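Local atomic coordinates of benzoylformate Decarboxylase (Polynucleobacter necessarius, PDB entry 4K9Q), a protein that probably catalyses the thiamine diphosphate- and magnesium-dependent decarboxylation of benzoylformate to benzaldehyde and carbon dioxide. Residues A[454-459]-A[522-527]. Sequence-based numbering, arbitrary orientation.
Sequences FQNEEY and VPITKE. With MG (magnesium ion), chain C; TPP (thiamine diphosphate), chain D.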
ATOM      1  N   PHE A 454      36.993  15.145   6.431  1.00 11.51           N
ATOM      2  CA  PHE A 454      38.076  14.587   5.636  1.00 11.28           C
ATOM      3  C   PHE A 454      37.885  14.950   4.171  1.00 12.51           C
ATOM      4  O   PHE A 454      37.080  14.341   3.464  1.00 12.30           O
ATOM      5  CB  PHE A 454      38.134  13.065   5.837  1.00 10.46           C
ATOM      6  CG  PHE A 454      38.577  12.663   7.221  1.00 12.49           C
ATOM      7  CD1 PHE A 454      37.756  12.871   8.318  1.00 14.06           C
ATOM      8  CD2 PHE A 454      39.816  12.080   7.418  1.00 12.67           C
ATOM      9  CE1 PHE A 454      38.171  12.512   9.598  1.00 11.68           C
ATOM     10  CE2 PHE A 454      40.236  11.704   8.689  1.00 13.11           C
ATOM     11  CZ  PHE A 454      39.413  11.924   9.782  1.00 12.36           C
ATOM     12  N   GLN A 455      38.613  15.960   3.712  1.00 12.30           N
ATOM     13  CA  GLN A 455      38.367  16.492   2.377  1.00 12.43           C
ATOM     14  C   GLN A 455      39.282  15.902   1.298  1.00 12.84           C
ATOM     15  O   GLN A 455      40.412  16.346   1.121  1.00 12.65           O
ATOM     16  CB  GLN A 455      38.433  18.025   2.379  1.00 14.83           C
ATOM     17  CG  GLN A 455      38.065  18.619   1.035  1.00 16.52           C
ATOM     18  CD  GLN A 455      38.019  20.124   1.049  1.00 22.38           C
ATOM     19  OE1 GLN A 455      39.005  20.790   1.372  1.00 32.14           O
ATOM     20  NE2 GLN A 455      36.881  20.674   0.675  1.00 24.86           N
ATOM     21  N   ASN A 456      38.779  14.897   0.574  1.00 11.33           N
ATOM     22  CA  ASN A 456      39.500  14.345  -0.578  1.00 11.81           C
ATOM     23  C   ASN A 456      38.922  14.792  -1.924  1.00 13.64           C
ATOM     24  O   ASN A 456      39.360  14.335  -2.982  1.00 14.83           O
ATOM     25  CB  ASN A 456      39.625  12.805  -0.499  1.00 12.23           C
ATOM     26  CG  ASN A 456      38.279  12.113  -0.360  1.00 14.59           C
ATOM     27  OD1 ASN A 456      37.244  12.743  -0.508  1.00 11.82           O
ATOM     28  ND2 ASN A 456      38.293  10.813  -0.074  1.00 12.03           N
ATOM     29  N   GLU A 457      37.960  15.714  -1.869  1.00  9.81           N
ATOM     30  CA  GLU A 457      37.312  16.272  -3.056  1.00 11.25           C
ATOM     31  C   GLU A 457      36.715  15.219  -3.979  1.00 13.25           C
ATOM     32  O   GLU A 457      36.717  15.382  -5.198  1.00 14.12           O
ATOM     33  CB  GLU A 457      38.280  17.189  -3.821  1.00 14.38           C
ATOM     34  CG  GLU A 457      38.833  18.270  -2.918  1.00 14.65           C
ATOM     35  CD  GLU A 457      39.522  19.389  -3.674  1.00 29.32           C
ATOM     36  OE1 GLU A 457      40.446  19.095  -4.454  1.00 33.77           O
ATOM     37  OE2 GLU A 457      39.130  20.559  -3.482  1.00 35.77           O
ATOM     38  N   GLU A 458      36.190  14.149  -3.391  1.00 12.71           N
ATOM     39  CA  GLU A 458      35.603  13.066  -4.176  1.00  9.34           C
ATOM     40  C   GLU A 458      34.660  12.220  -3.335  1.00 11.80           C
ATOM     41  O   GLU A 458      34.709  12.254  -2.116  1.00 10.85           O
ATOM     42  CB  GLU A 458      36.716  12.170  -4.740  1.00 13.96           C
ATOM     43  CG  GLU A 458      37.483  11.393  -3.657  1.00 15.49           C
ATOM     44  CD  GLU A 458      38.808  10.794  -4.134  1.00 19.61           C
ATOM     45  OE1 GLU A 458      39.084  10.807  -5.354  1.00 18.22           O
ATOM     46  OE2 GLU A 458      39.578  10.321  -3.263  1.00 20.98           O
ATOM     47  N   TYR A 459      33.791  11.464  -3.992  1.00 11.16           N
ATOM     48  CA  TYR A 459      33.067  10.403  -3.322  1.00 11.90           C
ATOM     49  C   TYR A 459      33.993   9.179  -3.338  1.00 12.43           C
ATOM     50  O   TYR A 459      33.872   8.296  -4.188  1.00 11.16           O
ATOM     51  CB  TYR A 459      31.771  10.098  -4.078  1.00 13.15           C
ATOM     52  CG  TYR A 459      30.642  11.131  -3.981  1.00 11.85           C
ATOM     53  CD1 TYR A 459      30.246  11.689  -2.758  1.00 12.45           C
ATOM     54  CD2 TYR A 459      29.930  11.496  -5.122  1.00 11.74           C
ATOM     55  CE1 TYR A 459      29.185  12.599  -2.693  1.00 13.49           C
ATOM     56  CE2 TYR A 459      28.878  12.395  -5.062  1.00 12.30           C
ATOM     57  CZ  TYR A 459      28.506  12.943  -3.845  1.00 11.02           C
ATOM     58  OH  TYR A 459      27.451  13.838  -3.808  1.00 11.59           O
ATOM     59  N   VAL A 522      40.010  19.104   6.983  1.00 11.72           N
ATOM     60  CA  VAL A 522      41.326  18.516   6.802  1.00 12.25           C
ATOM     61  C   VAL A 522      41.471  17.999   5.369  1.00 12.45           C
ATOM     62  O   VAL A 522      40.847  17.004   4.998  1.00 12.59           O
ATOM     63  CB  VAL A 522      41.547  17.344   7.777  1.00 13.41           C
ATOM     64  CG1 VAL A 522      43.013  16.887   7.730  1.00 15.01           C
ATOM     65  CG2 VAL A 522      41.136  17.741   9.192  1.00 15.21           C
ATOM     66  N   PRO A 523      42.272  18.687   4.543  1.00 13.92           N
ATOM     67  CA  PRO A 523      42.536  18.148   3.205  1.00 13.30           C
ATOM     68  C   PRO A 523      43.368  16.875   3.318  1.00 13.16           C
ATOM     69  O   PRO A 523      44.374  16.859   4.036  1.00 15.57           O
ATOM     70  CB  PRO A 523      43.359  19.250   2.527  1.00 16.48           C
ATOM     71  CG  PRO A 523      43.256  20.442   3.407  1.00 22.22           C
ATOM     72  CD  PRO A 523      42.977  19.953   4.790  1.00 18.00           C
ATOM     73  N   ILE A 524      42.951  15.811   2.637  1.00 10.55           N
ATOM     74  CA  ILE A 524      43.700  14.569   2.663  1.00 11.71           C
ATOM     75  C   ILE A 524      44.009  14.111   1.249  1.00 12.88           C
ATOM     76  O   ILE A 524      43.451  14.631   0.276  1.00 14.38           O
ATOM     77  CB  ILE A 524      42.951  13.448   3.425  1.00 11.61           C
ATOM     78  CG1 ILE A 524      41.571  13.198   2.803  1.00 14.05           C
ATOM     79  CG2 ILE A 524      42.834  13.815   4.913  1.00 14.08           C
ATOM     80  CD1 ILE A 524      40.910  11.899   3.262  1.00 12.54           C
ATOM     81  N   THR A 525      44.906  13.142   1.144  1.00 12.66           N
ATOM     82  CA  THR A 525      45.214  12.523  -0.127  1.00 13.84           C
ATOM     83  C   THR A 525      43.939  12.014  -0.792  1.00 17.91           C
ATOM     84  O   THR A 525      42.986  11.605  -0.106  1.00 15.94           O
ATOM     85  CB  THR A 525      46.207  11.369   0.062  1.00 19.09           C
ATOM     86  OG1 THR A 525      46.483  10.754  -1.202  1.00 17.02           O
ATOM     87  CG2 THR A 525      45.644  10.339   1.040  1.00 14.57           C
ATOM     88  N   LYS A 526      43.929  12.073  -2.123  1.00 17.17           N
ATOM     89  CA  LYS A 526      42.830  11.558  -2.927  1.00 21.91           C
ATOM     90  C   LYS A 526      43.042  10.083  -3.224  1.00 24.27           C
ATOM     91  O   LYS A 526      42.137   9.409  -3.724  1.00 26.55           O
ATOM     92  CB  LYS A 526      42.689  12.350  -4.234  1.00 19.34           C
ATOM     93  CG  LYS A 526      42.435  13.842  -4.036  1.00 28.44           C
ATOM     94  CD  LYS A 526      42.387  14.591  -5.365  1.00 30.01           C
ATOM     95  CE  LYS A 526      40.961  14.808  -5.868  1.00 36.61           C
ATOM     96  NZ  LYS A 526      40.253  13.558  -6.271  1.00 34.58           N
ATOM     97  N   GLU A 527      44.233   9.576  -2.914  1.00 19.99           N
ATOM     98  CA  GLU A 527      44.507   8.163  -3.107  1.00 22.87           C
ATOM     99  C   GLU A 527      43.618   7.381  -2.160  1.00 24.98           C
ATOM    100  O   GLU A 527      43.305   7.845  -1.061  1.00 27.72           O
ATOM    101  CB  GLU A 527      45.984   7.826  -2.875  1.00 27.28           C
ATOM    102  CG  GLU A 527      46.949   8.550  -3.817  1.00 25.15           C
ATOM    103  CD  GLU A 527      46.595   8.382  -5.291  0.63 31.20           C
ATOM    104  OE1 GLU A 527      46.200   7.268  -5.691  1.00 40.77           O
ATOM    105  OE2 GLU A 527      46.711   9.367  -6.051  0.25 27.10           O
TER
HETATM  106 MG    MG C 601      35.177  12.403   0.120  1.00 10.32          MG
HETATM  107  N1' TPP D 602      22.896   9.097  -1.322  1.00 11.16           N
HETATM  108  C2' TPP D 602      22.502   8.715  -0.049  1.00 13.06           C
HETATM  109  CM2 TPP D 602      21.380   9.429   0.645  1.00 13.69           C
HETATM  110  N3' TPP D 602      23.121   7.662   0.598  1.00 11.81           N
HETATM  111  C4' TPP D 602      24.145   6.988  -0.020  1.00 14.76           C
HETATM  112  N4' TPP D 602      24.727   5.965   0.602  1.00 14.21           N
HETATM  113  C5' TPP D 602      24.573   7.388  -1.286  1.00 13.17           C
HETATM  114  C6' TPP D 602      23.938   8.435  -1.952  1.00 13.00           C
HETATM  115  C7' TPP D 602      25.695   6.646  -1.966  1.00 13.93           C
HETATM  116  N3  TPP D 602      27.035   6.841  -1.429  1.00 15.00           N
HETATM  117  C2  TPP D 602      27.691   5.941  -0.604  1.00 20.14           C
HETATM  118  S1  TPP D 602      29.179   6.394  -0.187  0.75 14.64           S
HETATM  119  C5  TPP D 602      29.051   7.752  -1.053  1.00 11.77           C
HETATM  120  C4  TPP D 602      27.834   7.903  -1.711  1.00 19.58           C
HETATM  121  CM4 TPP D 602      27.442   9.069  -2.584  1.00 12.14           C
HETATM  122  C6  TPP D 602      30.257   8.649  -1.068  1.00 17.16           C
HETATM  123  C7  TPP D 602      30.664   9.214   0.283  1.00 13.81           C
HETATM  124  O7  TPP D 602      31.624  10.202  -0.013  1.00 16.37           O
HETATM  125  PA  TPP D 602      32.393  11.005   1.149  1.00 14.79           P
HETATM  126  O1A TPP D 602      31.408  11.363   2.225  1.00 14.04           O
HETATM  127  O2A TPP D 602      33.053  12.224   0.588  1.00 14.48           O
HETATM  128  O3A TPP D 602      33.375   9.911   1.798  1.00 13.58           O
HETATM  129  PB  TPP D 602      34.709   9.269   1.171  1.00 14.54           P
HETATM  130  O1B TPP D 602      34.302   7.967   0.559  1.00 17.35           O
HETATM  131  O2B TPP D 602      35.650   9.052   2.335  1.00 18.59           O
HETATM  132  O3B TPP D 602      35.296  10.157   0.122  1.00 12.17           O
HETATM  133  O   HOH W   1      35.899  12.158   2.340  1.00 13.80           O
HETATM  134  O   HOH W   2      42.513  16.993  -0.934  1.00 31.93           O
HETATM  135  O   HOH W   3      41.130   9.640   0.050  1.00 18.31           O
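The C-terminal ends of two neighbouring parallel strands, 449-455 and 517-523, meet here beside the magnesium-diphosphate site. Q455 bridges the second strand on both sides of P523. Its N donates to V522 O at 2.8 Å, and its O accepts from I524 N at 3.0 Å. Beyond the bridge, I524 turns its CD1 to F454 CB at 4.0 Å, and its CG1 packs on N456 CB.

The loop that follows strand 449-455 carries two of the protein's magnesium ligands, N456 and E458, as in other thiamine diphosphate enzymes. N456 OD1 lies 2.2 Å from the magnesium ion. The ND2 of the same amide donates to TPP O3B at 3.1 Å and also to a water shared with T525 O and E527 O. E458 binds the metal through its backbone O. TPP O2A and O3B, one oxygen from each phosphate of the diphosphate, a water and D429 complete the site.

The E458 side chain extends to K526 instead. Its OE1 forms a salt bridge with K526 NZ at 3.1 Å, in which the hydrogen bond is weak, and OE2 lies 2.8 Å from K526 O. OE1 also pairs with K463, its stronger partner. The lysine chain, bent at chi3 (97°), passes over N456 O, with CG and CE both close to that oxygen. An alanine at E458 would probably leave K526 and K463 without their shared carboxylate and set the K526 side chain freer to turn. Next along the loop, Y459 lays one ring face against the thiazolium methyl CM4, while its OH is hydrogen-bonded to N23 ND2 of the second subunit.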